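Local coordinates for protein carboxylic ester hydrolase (Aspergillus niger, PDB 7K4O) that is a tannase that probably hydrolyses ester bonds of tannins as a serine esterase, and holds 3,4,5-trihydroxybenzoic acid (gallic acid) in its pocket here, at residues Ala212-Phe217 against Arg320-Tyr325; Gln218-Leu223 against Asp377-Trp382; Val227-Leu232 against Ile303-Thr308. One frame throughout, in Å; residues are numbered along the deposited sequence. Where two conformers were deposited one is given.

Contact 1: Ala212-Phe217 against Arg320-Tyr325; sequences AFRWSF and RVYFSY. With GDE (3,4,5-trihydroxybenzoic acid), chain J.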
loop_
_atom_site.group_PDB
_atom_site.type_symbol
_atom_site.label_atom_id
_atom_site.label_comp_id
_atom_site.label_asym_id
_atom_site.label_seq_id
_atom_site.Cartn_x
_atom_site.Cartn_y
_atom_site.Cartn_z
ATOM N N ALA A 212 2.476 -0.658 -3.205
ATOM C CA ALA A 212 3.593 -1.467 -3.736
ATOM C C ALA A 212 3.750 -1.285 -5.251
ATOM O O ALA A 212 3.914 -2.298 -5.973
ATOM C CB ALA A 212 3.409 -2.875 -3.341
ATOM N N PHE A 213 3.692 -0.036 -5.718
ATOM C CA PHE A 213 3.937 0.264 -7.148
ATOM C C PHE A 213 5.460 0.450 -7.368
ATOM O O PHE A 213 6.287 0.171 -6.479
ATOM C CB PHE A 213 3.048 1.401 -7.610
ATOM C CG PHE A 213 3.203 2.731 -6.926
ATOM C CD1 PHE A 213 4.261 3.025 -6.100
ATOM C CD2 PHE A 213 2.238 3.715 -7.168
ATOM C CE1 PHE A 213 4.386 4.302 -5.562
ATOM C CE2 PHE A 213 2.341 4.968 -6.588
ATOM C CZ PHE A 213 3.449 5.275 -5.850
ATOM N N ARG A 214 5.816 0.875 -8.566
ATOM C CA ARG A 214 7.223 0.952 -9.024
ATOM C C ARG A 214 7.853 -0.423 -8.810
ATOM O O ARG A 214 8.984 -0.520 -8.302
ATOM C CB ARG A 214 7.964 2.095 -8.326
ATOM C CG ARG A 214 9.158 2.597 -9.112
ATOM C CD ARG A 214 9.785 3.833 -8.503
ATOM N NE ARG A 214 8.850 4.973 -8.600
ATOM C CZ ARG A 214 8.172 5.537 -7.594
ATOM N NH1 ARG A 214 8.309 5.121 -6.356
ATOM N NH2 ARG A 214 7.303 6.472 -7.893
ATOM N N TRP A 215 7.175 -1.466 -9.279
ATOM C CA TRP A 215 7.404 -2.878 -8.953
ATOM C C TRP A 215 8.900 -3.272 -8.989
ATOM O O TRP A 215 9.374 -3.828 -7.983
ATOM C CB TRP A 215 6.595 -3.766 -9.896
ATOM C CG TRP A 215 6.638 -5.198 -9.462
ATOM C CD1 TRP A 215 7.494 -6.186 -9.853
ATOM C CD2 TRP A 215 5.675 -5.828 -8.606
ATOM N NE1 TRP A 215 7.179 -7.344 -9.213
ATOM C CE2 TRP A 215 6.061 -7.180 -8.450
ATOM C CE3 TRP A 215 4.547 -5.368 -7.900
ATOM C CZ2 TRP A 215 5.375 -8.049 -7.607
ATOM C CZ3 TRP A 215 3.858 -6.234 -7.094
ATOM C CH2 TRP A 215 4.263 -7.558 -6.945
ATOM N N SER A 216 9.589 -3.018 -10.101
ATOM C CA SER A 216 10.958 -3.568 -10.258
ATOM C C SER A 216 11.877 -2.937 -9.206
ATOM O O SER A 216 12.891 -3.585 -8.863
ATOM C CB SER A 216 11.457 -3.383 -11.705
ATOM O OG SER A 216 11.658 -2.015 -12.021
ATOM N N PHE A 217 11.643 -1.699 -8.801
ATOM C CA PHE A 217 12.518 -0.997 -7.836
ATOM C C PHE A 217 12.095 -1.415 -6.441
ATOM O O PHE A 217 12.925 -1.769 -5.613
ATOM C CB PHE A 217 12.436 0.507 -8.053
ATOM C CG PHE A 217 13.147 1.019 -9.280
ATOM C CD1 PHE A 217 12.682 0.741 -10.557
ATOM C CD2 PHE A 217 14.339 1.716 -9.167
ATOM C CE1 PHE A 217 13.382 1.137 -11.677
ATOM C CE2 PHE A 217 15.006 2.164 -10.287
ATOM C CZ PHE A 217 14.535 1.872 -11.534
ATOM N N ARG A 320 23.118 7.151 -7.961
ATOM C CA ARG A 320 21.936 6.701 -7.186
ATOM C C ARG A 320 20.983 5.906 -8.088
ATOM O O ARG A 320 20.582 6.434 -9.137
ATOM C CB ARG A 320 21.180 7.884 -6.591
ATOM C CG ARG A 320 20.036 7.406 -5.692
ATOM C CD ARG A 320 19.291 8.544 -5.031
ATOM N NE ARG A 320 19.940 9.073 -3.844
ATOM C CZ ARG A 320 19.814 8.608 -2.624
ATOM N NH1 ARG A 320 19.133 7.501 -2.374
ATOM N NH2 ARG A 320 20.424 9.263 -1.628
ATOM N N VAL A 321 20.618 4.734 -7.624
ATOM C CA VAL A 321 19.638 3.842 -8.299
ATOM C C VAL A 321 18.245 4.013 -7.676
ATOM O O VAL A 321 17.262 4.037 -8.454
ATOM C CB VAL A 321 20.078 2.383 -8.223
ATOM C CG1 VAL A 321 19.185 1.540 -9.114
ATOM C CG2 VAL A 321 21.563 2.211 -8.599
ATOM N N TYR A 322 18.157 4.049 -6.359
ATOM C CA TYR A 322 16.845 4.195 -5.691
ATOM C C TYR A 322 17.080 4.874 -4.339
ATOM O O TYR A 322 18.171 5.376 -4.068
ATOM C CB TYR A 322 16.123 2.842 -5.636
ATOM C CG TYR A 322 14.599 2.933 -5.531
ATOM C CD1 TYR A 322 13.899 3.808 -6.334
ATOM C CD2 TYR A 322 13.893 2.171 -4.611
ATOM C CE1 TYR A 322 12.513 3.944 -6.213
ATOM C CE2 TYR A 322 12.499 2.243 -4.532
ATOM C CZ TYR A 322 11.825 3.128 -5.348
ATOM O OH TYR A 322 10.450 3.246 -5.195
ATOM N N PHE A 323 16.070 4.847 -3.497
ATOM C CA PHE A 323 16.068 5.407 -2.126
ATOM C C PHE A 323 15.509 4.354 -1.228
ATOM O O PHE A 323 14.945 3.339 -1.664
ATOM C CB PHE A 323 15.349 6.757 -2.079
ATOM C CG PHE A 323 14.086 6.799 -2.912
ATOM C CD1 PHE A 323 12.965 6.143 -2.465
ATOM C CD2 PHE A 323 14.059 7.442 -4.123
ATOM C CE1 PHE A 323 11.832 6.100 -3.257
ATOM C CE2 PHE A 323 12.902 7.463 -4.883
ATOM C CZ PHE A 323 11.811 6.771 -4.444
ATOM N N SER A 324 15.722 4.569 0.051
ATOM C CA SER A 324 15.354 3.598 1.078
ATOM C C SER A 324 14.357 4.237 2.049
ATOM O O SER A 324 13.908 5.386 1.820
ATOM C CB SER A 324 16.600 3.082 1.786
ATOM O OG SER A 324 16.301 1.960 2.578
ATOM N N TYR A 325 14.019 3.464 3.054
ATOM C CA TYR A 325 13.065 3.852 4.120
ATOM C C TYR A 325 13.589 5.083 4.841
ATOM O O TYR A 325 14.825 5.326 4.923
ATOM C CB TYR A 325 12.847 2.696 5.078
ATOM C CG TYR A 325 12.650 1.389 4.377
ATOM C CD1 TYR A 325 11.456 1.087 3.727
ATOM C CD2 TYR A 325 13.658 0.457 4.288
ATOM C CE1 TYR A 325 11.282 -0.096 3.037
ATOM C CE2 TYR A 325 13.502 -0.722 3.586
ATOM C CZ TYR A 325 12.299 -1.021 2.972
ATOM O OH TYR A 325 12.155 -2.224 2.336
HETATM O OAA GDE J . 1.133 -5.887 0.516
HETATM O OAB GDE J . 2.298 -5.754 2.392
HETATM O OAC GDE J . 4.814 -6.310 -3.052
HETATM O OAD GDE J . 6.938 -4.356 0.756
HETATM O OAE GDE J . 7.061 -5.195 -1.780
HETATM C CAF GDE J . 3.522 -6.034 -0.973
HETATM C CAG GDE J . 4.604 -5.037 0.974
HETATM C CAH GDE J . 2.233 -5.771 1.135
HETATM C CAI GDE J . 4.713 -5.901 -1.702
HETATM C CAJ GDE J . 5.820 -4.936 0.250
HETATM C CAK GDE J . 3.524 -5.648 0.357
HETATM C CAL GDE J . 5.848 -5.336 -1.059
#
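The ring of Tyr322 lies between two partners: CB of Phe217 sits on one face, and on the opposite face CD1 of Phe323 stands over the ring centre. The Phe217 CB contact is a true CH-pi interaction, with CB 3.7 Å from the Tyr322 ring centroid and only 6° off the ring normal. With CG anti to its carbonyl carbon, the Phe217 ring meets that of Tyr322 obliquely, planes 56° apart, with Phe217 CD2 3.5 Å from Tyr322 CD1. The outer edge of the Phe217 ring then turns to the backbone, where CE2 lies 3.5 Å from Val321 O, near the ring plane. At the far tip of Tyr322, Arg214 arrives along a chain that bends at chi3; its CD passes 3.4 Å from Tyr322 OH, and NH1 donates a nearly straight hydrogen bond to that OH (3.1 Å, 160°), in the guanidinium plane. Within the loop itself, Tyr322 O accepts from Arg320 NH1 at 2.9 Å, on a lone pair, so backbone and hydroxyl of the tyrosine are both held. Arg214 is the N-cap residue of helix 215-221; its NH1 also reaches Ala426 O. Two residues earlier, CB of Ala212 borders the gallic acid pocket. The chemistry is uneven: the arginine charge is probably offset by the C-terminal carboxylate of Tyr554, with which NE forms a salt bridge, and its NH1 may polarise the phenol, whereas the buried Val321 O has no hydrogen-bond partner in the model and faces ring C-H groups.

Contact 2: Gln218-Leu223 against Asp377-Trp382; sequences QQTQHL and DTLKDW. With GDE (3,4,5-trihydroxybenzoic acid), chain J.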
loop_
_atom_site.group_PDB
_atom_site.type_symbol
_atom_site.label_atom_id
_atom_site.label_comp_id
_atom_site.label_asym_id
_atom_site.label_seq_id
_atom_site.Cartn_x
_atom_site.Cartn_y
_atom_site.Cartn_z
ATOM N N GLN A 218 10.784 -1.422 -6.164
ATOM C CA GLN A 218 10.263 -1.692 -4.815
ATOM C C GLN A 218 10.614 -3.123 -4.416
ATOM O O GLN A 218 10.997 -3.365 -3.263
ATOM C CB GLN A 218 8.741 -1.497 -4.809
ATOM C CG GLN A 218 8.058 -2.117 -3.591
ATOM C CD GLN A 218 8.638 -1.693 -2.250
ATOM O OE1 GLN A 218 9.199 -0.606 -2.134
ATOM N NE2 GLN A 218 8.403 -2.534 -1.254
ATOM N N GLN A 219 10.409 -4.140 -5.287
ATOM C CA GLN A 219 10.623 -5.522 -4.847
ATOM C C GLN A 219 12.145 -5.765 -4.698
ATOM O O GLN A 219 12.583 -6.379 -3.706
ATOM C CB GLN A 219 10.036 -6.554 -5.804
ATOM C CG GLN A 219 8.544 -6.370 -6.134
ATOM C CD GLN A 219 7.681 -6.168 -4.919
ATOM O OE1 GLN A 219 7.996 -6.650 -3.826
ATOM N NE2 GLN A 219 6.504 -5.552 -5.140
ATOM N N THR A 220 12.921 -5.267 -5.639
ATOM C CA THR A 220 14.377 -5.547 -5.621
ATOM C C THR A 220 15.039 -4.834 -4.426
ATOM O O THR A 220 15.987 -5.426 -3.843
ATOM C CB THR A 220 15.026 -5.132 -6.920
ATOM O OG1 THR A 220 14.347 -5.754 -8.018
ATOM C CG2 THR A 220 16.489 -5.512 -6.961
ATOM N N GLN A 221 14.588 -3.656 -4.039
ATOM C CA GLN A 221 15.220 -2.902 -2.923
ATOM C C GLN A 221 15.076 -3.656 -1.611
ATOM O O GLN A 221 15.883 -3.362 -0.684
ATOM C CB GLN A 221 14.778 -1.447 -2.853
ATOM C CG GLN A 221 13.329 -1.232 -2.483
ATOM C CD GLN A 221 13.051 -1.311 -0.997
ATOM O OE1 GLN A 221 13.844 -0.782 -0.194
ATOM N NE2 GLN A 221 11.968 -2.021 -0.626
ATOM N N HIS A 222 14.186 -4.627 -1.504
ATOM C CA HIS A 222 14.054 -5.466 -0.300
ATOM C C HIS A 222 15.361 -6.272 -0.063
ATOM O O HIS A 222 15.534 -6.736 1.061
ATOM C CB HIS A 222 12.874 -6.401 -0.386
ATOM C CG HIS A 222 11.577 -5.800 0.067
ATOM N ND1 HIS A 222 11.386 -5.422 1.393
ATOM C CD2 HIS A 222 10.409 -5.550 -0.603
ATOM C CE1 HIS A 222 10.124 -5.012 1.533
ATOM N NE2 HIS A 222 9.500 -5.061 0.306
ATOM N N LEU A 223 16.198 -6.416 -1.090
ATOM C CA LEU A 223 17.490 -7.167 -0.974
ATOM C C LEU A 223 18.591 -6.179 -0.640
ATOM O O LEU A 223 19.689 -6.648 -0.378
ATOM C CB LEU A 223 17.797 -7.909 -2.282
ATOM C CG LEU A 223 16.878 -9.059 -2.635
ATOM C CD1 LEU A 223 17.292 -9.720 -3.970
ATOM C CD2 LEU A 223 16.816 -10.108 -1.562
ATOM N N ASP A 377 25.481 -3.580 -8.168
ATOM C CA ASP A 377 25.216 -3.515 -9.623
ATOM C C ASP A 377 24.220 -4.614 -10.043
ATOM O O ASP A 377 23.439 -4.335 -10.987
ATOM C CB ASP A 377 26.529 -3.611 -10.426
ATOM C CG ASP A 377 27.382 -2.353 -10.407
ATOM O OD1 ASP A 377 26.916 -1.293 -9.964
ATOM O OD2 ASP A 377 28.577 -2.444 -10.843
ATOM N N THR A 378 24.237 -5.791 -9.423
ATOM C CA THR A 378 23.259 -6.872 -9.726
ATOM C C THR A 378 21.855 -6.299 -9.413
ATOM O O THR A 378 20.924 -6.518 -10.232
ATOM C CB THR A 378 23.464 -8.121 -8.875
ATOM O OG1 THR A 378 24.845 -8.510 -8.940
ATOM C CG2 THR A 378 22.617 -9.311 -9.264
ATOM N N LEU A 379 21.724 -5.631 -8.278
ATOM C CA LEU A 379 20.404 -5.040 -7.864
ATOM C C LEU A 379 19.994 -3.975 -8.891
ATOM O O LEU A 379 18.808 -3.949 -9.325
ATOM C CB LEU A 379 20.486 -4.447 -6.456
ATOM C CG LEU A 379 20.832 -5.417 -5.335
ATOM C CD1 LEU A 379 20.768 -4.718 -4.003
ATOM C CD2 LEU A 379 19.946 -6.641 -5.304
ATOM N N LYS A 380 20.906 -3.105 -9.307
ATOM C CA LYS A 380 20.615 -2.093 -10.340
ATOM C C LYS A 380 20.109 -2.786 -11.606
ATOM O O LYS A 380 19.113 -2.356 -12.181
ATOM C CB LYS A 380 21.858 -1.263 -10.635
ATOM C CG LYS A 380 21.734 -0.365 -11.850
ATOM C CD LYS A 380 23.050 0.280 -12.230
ATOM C CE LYS A 380 22.933 1.164 -13.448
ATOM N NZ LYS A 380 24.183 1.922 -13.687
ATOM N N ASP A 381 20.792 -3.825 -12.044
ATOM C CA ASP A 381 20.440 -4.492 -13.319
ATOM C C ASP A 381 19.020 -5.084 -13.213
ATOM O O ASP A 381 18.277 -5.004 -14.201
ATOM C CB ASP A 381 21.444 -5.602 -13.670
ATOM C CG ASP A 381 22.827 -5.058 -14.052
ATOM O OD1 ASP A 381 22.937 -3.868 -14.353
ATOM O OD2 ASP A 381 23.786 -5.863 -14.021
ATOM N N TRP A 382 18.681 -5.659 -12.073
ATOM C CA TRP A 382 17.307 -6.198 -11.833
ATOM C C TRP A 382 16.292 -5.058 -11.864
ATOM O O TRP A 382 15.200 -5.236 -12.487
ATOM C CB TRP A 382 17.282 -6.972 -10.532
ATOM C CG TRP A 382 17.794 -8.378 -10.635
ATOM C CD1 TRP A 382 17.705 -9.247 -11.681
ATOM C CD2 TRP A 382 18.445 -9.094 -9.576
ATOM N NE1 TRP A 382 18.257 -10.447 -11.324
ATOM C CE2 TRP A 382 18.688 -10.393 -10.040
ATOM C CE3 TRP A 382 18.732 -8.792 -8.245
ATOM C CZ2 TRP A 382 19.265 -11.372 -9.234
ATOM C CZ3 TRP A 382 19.275 -9.766 -7.431
ATOM C CH2 TRP A 382 19.544 -11.035 -7.935
HETATM O OAA GDE J . 1.133 -5.887 0.516
HETATM O OAB GDE J . 2.298 -5.754 2.392
HETATM O OAC GDE J . 4.814 -6.310 -3.052
HETATM O OAD GDE J . 6.938 -4.356 0.756
HETATM O OAE GDE J . 7.061 -5.195 -1.780
HETATM C CAF GDE J . 3.522 -6.034 -0.973
HETATM C CAG GDE J . 4.604 -5.037 0.974
HETATM C CAH GDE J . 2.233 -5.771 1.135
HETATM C CAI GDE J . 4.713 -5.901 -1.702
HETATM C CAJ GDE J . 5.820 -4.936 0.250
HETATM C CAK GDE J . 3.524 -5.648 0.357
HETATM C CAL GDE J . 5.848 -5.336 -1.059
#
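This is apolar helix packing, free of hydrogen bonds between the segments, inside the long insertion between strands 205-209 and 410-416 of the central sheet, where residues 218-223 lean on helix 376-390. Thr220 and Leu223 present the touching groups. Thr220 CG2, anti to its backbone N, lies 3.9 Å from Trp382 CB and also rests against the carbonyl oxygen and CD2 of Leu379, while its OG1 turns back to Ser216 O. Leu223 brings CB to within 3.9 Å of Leu379 CD2 and crosses the indole of Trp382 at about a right angle, CD1 to CZ3 4.0 Å. The opposite side of the same turn binds gallic acid. Its central hydroxyl OAE receives a straight bond from Gln218 NE2 (3.0 Å, 178°) and donates to Gln219 OE1 at 2.7 Å. Gln219 NE2 gives a hydrogen to OAC (2.8 Å), and His222 NE2 meets OAD at 2.7 Å, near the imidazole plane. His222 ND1 is hydrogen-bonded to Asp333 OD1, which helps set the ring's rotation. Helix 351-361 flanks the junction: Tyr356 touches Gln219 and Thr220, Ile357 touches Trp382, and Met383 continues the packing along helix 376-390.

Contact 3: Val227-Leu232 against Ile303-Thr308; sequences VVEKTL and IEVAKT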
loop_
_atom_site.group_PDB
_atom_site.type_symbol
_atom_site.label_atom_id
_atom_site.label_comp_id
_atom_site.label_asym_id
_atom_site.label_seq_id
_atom_site.Cartn_x
_atom_site.Cartn_y
_atom_site.Cartn_z
ATOM N N VAL A 227 22.452 -6.912 0.907
ATOM C CA VAL A 227 23.662 -6.756 0.071
ATOM C C VAL A 227 24.620 -5.763 0.743
ATOM O O VAL A 227 25.854 -5.939 0.633
ATOM C CB VAL A 227 23.287 -6.409 -1.371
ATOM C CG1 VAL A 227 24.507 -6.047 -2.178
ATOM C CG2 VAL A 227 22.522 -7.579 -2.001
ATOM N N VAL A 228 24.100 -4.783 1.468
ATOM C CA VAL A 228 24.965 -3.861 2.260
ATOM C C VAL A 228 25.723 -4.697 3.300
ATOM O O VAL A 228 26.943 -4.486 3.468
ATOM C CB VAL A 228 24.169 -2.745 2.964
ATOM C CG1 VAL A 228 25.043 -2.013 3.980
ATOM C CG2 VAL A 228 23.597 -1.753 1.955
ATOM N N GLU A 229 25.024 -5.552 4.013
ATOM C CA GLU A 229 25.634 -6.385 5.078
ATOM C C GLU A 229 26.722 -7.263 4.433
ATOM O O GLU A 229 27.825 -7.391 5.015
ATOM C CB GLU A 229 24.591 -7.235 5.773
ATOM C CG GLU A 229 23.633 -6.412 6.605
ATOM C CD GLU A 229 22.417 -7.144 7.129
ATOM O OE1 GLU A 229 22.171 -8.310 6.754
ATOM O OE2 GLU A 229 21.737 -6.542 7.969
ATOM N N LYS A 230 26.427 -7.879 3.303
ATOM C CA LYS A 230 27.418 -8.747 2.600
ATOM C C LYS A 230 28.604 -7.903 2.153
ATOM O O LYS A 230 29.760 -8.336 2.339
ATOM C CB LYS A 230 26.851 -9.356 1.319
ATOM C CG LYS A 230 26.035 -10.623 1.458
ATOM C CD LYS A 230 25.392 -10.973 0.119
ATOM C CE LYS A 230 26.358 -11.006 -1.052
ATOM N NZ LYS A 230 27.169 -12.236 -0.999
ATOM N N THR A 231 28.346 -6.768 1.535
ATOM C CA THR A 231 29.391 -5.921 0.947
ATOM C C THR A 231 30.342 -5.388 2.044
ATOM O O THR A 231 31.563 -5.375 1.806
ATOM C CB THR A 231 28.773 -4.770 0.170
ATOM O OG1 THR A 231 27.969 -5.310 -0.881
ATOM C CG2 THR A 231 29.826 -3.879 -0.436
ATOM N N LEU A 232 29.821 -4.929 3.179
ATOM C CA LEU A 232 30.635 -4.396 4.298
ATOM C C LEU A 232 31.055 -5.528 5.244
ATOM O O LEU A 232 31.784 -5.248 6.191
ATOM C CB LEU A 232 29.831 -3.322 5.029
ATOM C CG LEU A 232 29.544 -2.068 4.210
ATOM C CD1 LEU A 232 28.594 -1.137 4.964
ATOM C CD2 LEU A 232 30.831 -1.349 3.794
ATOM N N ILE A 303 26.801 1.355 12.682
ATOM C CA ILE A 303 26.459 2.702 12.173
ATOM C C ILE A 303 26.763 2.767 10.672
ATOM O O ILE A 303 25.975 3.362 9.927
ATOM C CB ILE A 303 27.184 3.783 12.988
ATOM C CG1 ILE A 303 26.504 3.916 14.346
ATOM C CG2 ILE A 303 27.240 5.095 12.230
ATOM C CD1 ILE A 303 27.289 4.726 15.320
ATOM N N GLU A 304 27.885 2.221 10.223
ATOM C CA GLU A 304 28.243 2.278 8.785
ATOM C C GLU A 304 27.168 1.519 7.964
ATOM O O GLU A 304 26.738 2.048 6.928
ATOM C CB GLU A 304 29.631 1.675 8.539
ATOM C CG GLU A 304 30.142 1.898 7.130
ATOM C CD GLU A 304 31.499 1.241 6.849
ATOM O OE1 GLU A 304 31.841 0.211 7.521
ATOM O OE2 GLU A 304 32.168 1.701 5.924
ATOM N N VAL A 305 26.771 0.343 8.412
ATOM C CA VAL A 305 25.710 -0.444 7.740
ATOM C C VAL A 305 24.434 0.414 7.737
ATOM O O VAL A 305 23.818 0.567 6.651
ATOM C CB VAL A 305 25.485 -1.804 8.393
ATOM C CG1 VAL A 305 24.161 -2.421 7.955
ATOM C CG2 VAL A 305 26.651 -2.735 8.066
ATOM N N ALA A 306 24.076 1.002 8.872
ATOM C CA ALA A 306 22.785 1.713 8.991
ATOM C C ALA A 306 22.826 2.905 8.055
ATOM O O ALA A 306 21.816 3.181 7.379
ATOM C CB ALA A 306 22.475 2.128 10.406
ATOM N N LYS A 307 23.923 3.656 8.040
ATOM C CA LYS A 307 23.991 4.868 7.220
ATOM C C LYS A 307 23.901 4.458 5.754
ATOM O O LYS A 307 23.380 5.248 4.944
ATOM C CB LYS A 307 25.286 5.652 7.422
ATOM C CG LYS A 307 25.323 6.512 8.666
ATOM C CD LYS A 307 26.487 7.465 8.604
ATOM C CE LYS A 307 26.505 8.352 9.824
ATOM N NZ LYS A 307 27.541 9.392 9.688
ATOM N N THR A 308 24.516 3.346 5.404
ATOM C CA THR A 308 24.570 2.895 3.992
ATOM C C THR A 308 23.137 2.508 3.549
ATOM O O THR A 308 22.768 2.853 2.426
ATOM C CB THR A 308 25.607 1.777 3.815
ATOM O OG1 THR A 308 26.873 2.323 4.240
ATOM C CG2 THR A 308 25.691 1.343 2.375
#
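A pair of helices crossing in a largely antiparallel sense forms this contact, within the insertion that interrupts the alpha/beta-hydrolase core between strands 205-209 and 410-416. The axes of 227-232 and 303-308 approach to 9.8 Å, and their chain directions differ by 137°. No hydrogen bond passes between the segments; mostly branched side chains meet, Val228 and Leu232 from one helix, Val305 and Thr308 from the other, with Glu304 at the rim. Val228 sits at the closest approach of the two backbones. Both its methyls face Thr308, CG2 lying 3.8 Å from Thr308 CG2, and the two side chains cross obliquely. Val228 CG1, anti to the backbone N, also comes within 4.1 Å of Val305 CG1, which is likewise anti to its own N. The same Val305 methyl is flanked by the aliphatic part of Glu229, whose CG stands 4.2 Å from it. One turn on, Leu232 forks over the second helix. Its CD1 branch slides past Val305 in the reverse direction, 4.0 Å from CG2, and meets Thr308 OG1 tip to tip. Its CD2 branch lies 4.0 Å from Glu304 OE2 at the exposed margin, where the extended glutamate chain crosses the leucine obliquely. Tyr376 of helix 376-390 also packs on 227-232, touching Val227, Val228 and Thr231. Tyr224 bonds through its hydroxyl to Thr308 O, tying the start of helix 224-232 to the other helix. The threonine hydroxyl is already occupied within its own helix: Thr308 OG1 donates to Glu304 O at 2.7 Å from 31° above the carbonyl plane, and that oxygen also accepts Thr308 N.

Contacts 1 and 2 share helix 215-221 and lie with their centres about 8 Å apart. They join directly where Tyr325 OH meets Gln221 NE2 at 3.0 Å, a probable hydrogen bond, and where Val321 CG2 packs on Lys380 CB at 4.0 Å. Both border the gallic acid: contact 1 through Ala212, whose backbone also bonds to Ser186, the likely nucleophile, and contact 2 through Gln218, Gln219 and His222. Contact 3, its centre about 15 Å from that of contact 2 and about 18 Å from that of contact 1, is remote from the ligand; it touches contact 2 where Val227 CG2 lies 3.9 Å from Leu379 CD1. Along the chain it is nested inside the loops closed by the others.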